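Local coordinates for genome polyprotein (Chicken sicinivirus JSY, PDB 6QWT), which is the 3Dpol portion of the viral polyprotein, an RNA-dependent RNA polymerase that probably copies the RNA genome during replication, at residues 14-22 with 35-43. Numbering follows the deposited sequence.
Sequences HVPRRSKLV and EPAVLSRHD
Arg17 and Leu39 supply the single direct hydrogen bond between residues 14-22 and 35-43: Arg17 NH2 donates to Leu39 O over 3.2 Å, with an N-H...O angle of 165°. The oxygen lies only 7° out of the guanidinium plane, so it is met edge-on, and Arg17 CD also comes within 3.3 Å of Leu39 O. A bend at chi2 (-65°) brings the arginine chain back to this carbonyl. Arg17 and Arg41 run side by side in the same direction, and nearby acids probably offset their like charges: Arg17 NH2 forms a salt bridge with Asp51, Arg41 NH2 one with Asp49.

Apolar packing accounts for much of the rest. Leu39 CD1 reaches Ser19 CA at 3.6 Å, lying closer to the backbone of Ser19 than to its side chain, while Leu21 CB meets Pro36 CG at 3.8 Å.

Ser19 OG, 3.6 Å from Pro36 CB, finds its polar partners outside residues 35-43. It accepts from Leu21 N at 3.0 Å, closing an ST turn, and is hydrogen-bonded to Asp159. Across the contact, Ser40 OG closes a second ST turn with His42 N.

The pairing thus joins two mostly irregular N-terminal segments of the polymerase. Strand 152-157 receives Pro16 on Phe156 and both Arg17 and Leu39 on Leu157, whereas Leu21 and Pro36 converge on Leu161 of strand 161-163, the antiparallel partner of strand 34-36.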
loop_
_atom_site.group_PDB
_atom_site.type_symbol
_atom_site.label_atom_id
_atom_site.label_comp_id
_atom_site.label_asym_id
_atom_site.label_seq_id
_atom_site.Cartn_x
_atom_site.Cartn_y
_atom_site.Cartn_z
ATOM N N HIS A 14 22.534 -6.078 -5.865
ATOM C CA HIS A 14 22.294 -7.515 -5.851
ATOM C C HIS A 14 20.863 -7.815 -5.422
ATOM O O HIS A 14 20.359 -7.236 -4.455
ATOM C CB HIS A 14 23.274 -8.225 -4.915
ATOM C CG HIS A 14 22.972 -9.678 -4.721
ATOM N ND1 HIS A 14 22.995 -10.587 -5.758
ATOM C CD2 HIS A 14 22.632 -10.379 -3.613
ATOM C CE1 HIS A 14 22.684 -11.785 -5.297
ATOM N NE2 HIS A 14 22.461 -11.688 -3.998
ATOM N N VAL A 15 20.218 -8.728 -6.143
ATOM C CA VAL A 15 18.863 -9.172 -5.824
ATOM C C VAL A 15 18.976 -10.383 -4.901
ATOM O O VAL A 15 19.473 -11.435 -5.340
ATOM C CB VAL A 15 18.070 -9.516 -7.092
ATOM C CG1 VAL A 15 16.677 -10.012 -6.732
ATOM C CG2 VAL A 15 17.992 -8.307 -8.018
ATOM N N PRO A 16 18.548 -10.287 -3.642
ATOM C CA PRO A 16 18.639 -11.447 -2.742
ATOM C C PRO A 16 17.827 -12.621 -3.273
ATOM O O PRO A 16 16.661 -12.473 -3.649
ATOM C CB PRO A 16 18.073 -10.914 -1.419
ATOM C CG PRO A 16 18.239 -9.422 -1.500
ATOM C CD PRO A 16 18.046 -9.084 -2.953
ATOM N N ARG A 17 18.461 -13.794 -3.312
ATOM C CA ARG A 17 17.836 -15.006 -3.829
ATOM C C ARG A 17 17.521 -16.025 -2.744
ATOM O O ARG A 17 16.978 -17.091 -3.051
ATOM C CB ARG A 17 18.732 -15.651 -4.896
ATOM C CG ARG A 17 19.030 -14.754 -6.091
ATOM C CD ARG A 17 17.768 -14.450 -6.888
ATOM N NE ARG A 17 18.041 -13.610 -8.052
ATOM C CZ ARG A 17 17.175 -13.404 -9.039
ATOM N NH1 ARG A 17 17.498 -12.627 -10.064
ATOM N NH2 ARG A 17 15.982 -13.983 -9.003
ATOM N N ARG A 18 17.847 -15.733 -1.488
ATOM C CA ARG A 18 17.519 -16.596 -0.365
ATOM C C ARG A 18 16.538 -15.880 0.555
ATOM O O ARG A 18 16.697 -14.689 0.843
ATOM C CB ARG A 18 18.777 -16.996 0.412
ATOM C CG ARG A 18 18.518 -17.966 1.551
ATOM C CD ARG A 18 19.779 -18.198 2.364
ATOM N NE ARG A 18 20.945 -18.389 1.506
ATOM C CZ ARG A 18 21.351 -19.570 1.053
ATOM N NH1 ARG A 18 22.421 -19.652 0.278
ATOM N NH2 ARG A 18 20.686 -20.672 1.374
ATOM N N SER A 19 15.524 -16.611 1.010
ATOM C CA SER A 19 14.502 -16.040 1.873
ATOM C C SER A 19 15.004 -15.928 3.305
ATOM O O SER A 19 15.735 -16.795 3.793
ATOM C CB SER A 19 13.231 -16.891 1.832
ATOM O OG SER A 19 12.257 -16.407 2.744
ATOM N N LYS A 20 14.613 -14.842 3.973
ATOM C CA LYS A 20 14.869 -14.678 5.398
ATOM C C LYS A 20 13.839 -15.388 6.266
ATOM O O LYS A 20 14.008 -15.433 7.489
ATOM C CB LYS A 20 14.903 -13.190 5.761
ATOM C CG LYS A 20 15.786 -12.350 4.858
ATOM C CD LYS A 20 16.946 -11.736 5.624
ATOM C CE LYS A 20 17.585 -10.602 4.836
ATOM N NZ LYS A 20 16.646 -9.461 4.635
ATOM N N LEU A 21 12.786 -15.937 5.663
ATOM C CA LEU A 21 11.735 -16.607 6.417
ATOM C C LEU A 21 12.133 -18.055 6.665
ATOM O O LEU A 21 12.364 -18.815 5.717
ATOM C CB LEU A 21 10.410 -16.534 5.662
ATOM C CG LEU A 21 9.710 -15.174 5.639
ATOM C CD1 LEU A 21 8.633 -15.135 4.562
ATOM C CD2 LEU A 21 9.120 -14.861 7.004
ATOM N N VAL A 22 12.222 -18.436 7.939
ATOM C CA VAL A 22 12.547 -19.798 8.334
ATOM C C VAL A 22 11.449 -20.306 9.258
ATOM O O VAL A 22 10.706 -19.532 9.866
ATOM C CB VAL A 22 13.928 -19.892 9.017
ATOM C CG1 VAL A 22 15.022 -19.394 8.072
ATOM C CG2 VAL A 22 13.938 -19.092 10.304
ATOM N N GLU A 35 3.708 -20.536 2.131
ATOM C CA GLU A 35 5.145 -20.747 2.186
ATOM C C GLU A 35 5.833 -19.492 1.672
ATOM O O GLU A 35 5.207 -18.668 0.998
ATOM C CB GLU A 35 5.567 -21.965 1.353
ATOM C CG GLU A 35 5.191 -23.304 1.968
ATOM C CD GLU A 35 5.574 -24.477 1.085
ATOM O OE1 GLU A 35 6.388 -24.283 0.157
ATOM O OE2 GLU A 35 5.058 -25.590 1.314
ATOM N N PRO A 36 7.118 -19.308 1.989
ATOM C CA PRO A 36 7.845 -18.149 1.455
ATOM C C PRO A 36 7.847 -18.141 -0.067
ATOM O O PRO A 36 7.973 -19.184 -0.710
ATOM C CB PRO A 36 9.259 -18.328 2.019
ATOM C CG PRO A 36 9.061 -19.126 3.267
ATOM C CD PRO A 36 7.929 -20.064 2.960
ATOM N N ALA A 37 7.700 -16.945 -0.636
ATOM C CA ALA A 37 7.641 -16.795 -2.082
ATOM C C ALA A 37 8.924 -17.293 -2.737
ATOM O O ALA A 37 10.002 -17.285 -2.136
ATOM C CB ALA A 37 7.410 -15.332 -2.463
ATOM N N VAL A 38 8.793 -17.728 -3.988
ATOM C CA VAL A 38 9.942 -18.159 -4.773
ATOM C C VAL A 38 10.838 -16.955 -5.040
ATOM O O VAL A 38 10.409 -15.958 -5.632
ATOM C CB VAL A 38 9.492 -18.821 -6.082
ATOM C CG1 VAL A 38 10.692 -19.109 -6.978
ATOM C CG2 VAL A 38 8.718 -20.092 -5.792
ATOM N N LEU A 39 12.092 -17.034 -4.602
ATOM C CA LEU A 39 13.057 -15.986 -4.901
ATOM C C LEU A 39 14.137 -16.416 -5.881
ATOM O O LEU A 39 14.700 -15.557 -6.565
ATOM C CB LEU A 39 13.718 -15.479 -3.608
ATOM C CG LEU A 39 12.766 -14.964 -2.519
ATOM C CD1 LEU A 39 13.539 -14.526 -1.287
ATOM C CD2 LEU A 39 11.888 -13.824 -3.031
ATOM N N SER A 40 14.424 -17.711 -5.983
ATOM C CA SER A 40 15.509 -18.212 -6.814
ATOM C C SER A 40 14.970 -18.767 -8.127
ATOM O O SER A 40 13.893 -19.371 -8.164
ATOM C CB SER A 40 16.298 -19.296 -6.077
ATOM O OG SER A 40 17.052 -20.085 -6.979
ATOM N N ARG A 41 15.735 -18.567 -9.204
ATOM C CA ARG A 41 15.383 -19.161 -10.489
ATOM C C ARG A 41 15.572 -20.673 -10.499
ATOM O O ARG A 41 15.159 -21.325 -11.465
ATOM C CB ARG A 41 16.211 -18.529 -11.611
ATOM C CG ARG A 41 16.246 -17.003 -11.585
ATOM C CD ARG A 41 16.065 -16.410 -12.975
ATOM N NE ARG A 41 17.296 -16.414 -13.755
ATOM C CZ ARG A 41 17.357 -16.628 -15.066
ATOM N NH1 ARG A 41 18.531 -16.610 -15.682
ATOM N NH2 ARG A 41 16.252 -16.864 -15.760
ATOM N N HIS A 42 16.178 -21.241 -9.455
ATOM C CA HIS A 42 16.397 -22.677 -9.344
ATOM C C HIS A 42 15.552 -23.312 -8.240
ATOM O O HIS A 42 15.867 -24.419 -7.789
ATOM C CB HIS A 42 17.880 -22.972 -9.102
ATOM C CG HIS A 42 18.799 -22.328 -10.095
ATOM N ND1 HIS A 42 19.337 -21.073 -9.908
ATOM C CD2 HIS A 42 19.277 -22.767 -11.283
ATOM C CE1 HIS A 42 20.105 -20.766 -10.936
ATOM N NE2 HIS A 42 20.086 -21.777 -11.787
ATOM N N ASP A 43 14.491 -22.639 -7.795
ATOM C CA ASP A 43 13.650 -23.181 -6.731
ATOM C C ASP A 43 12.999 -24.487 -7.175
ATOM O O ASP A 43 12.360 -24.553 -8.230
ATOM C CB ASP A 43 12.581 -22.161 -6.329
ATOM C CG ASP A 43 11.972 -22.448 -4.960
ATOM O OD1 ASP A 43 11.523 -23.592 -4.722
ATOM O OD2 ASP A 43 11.937 -21.524 -4.117
#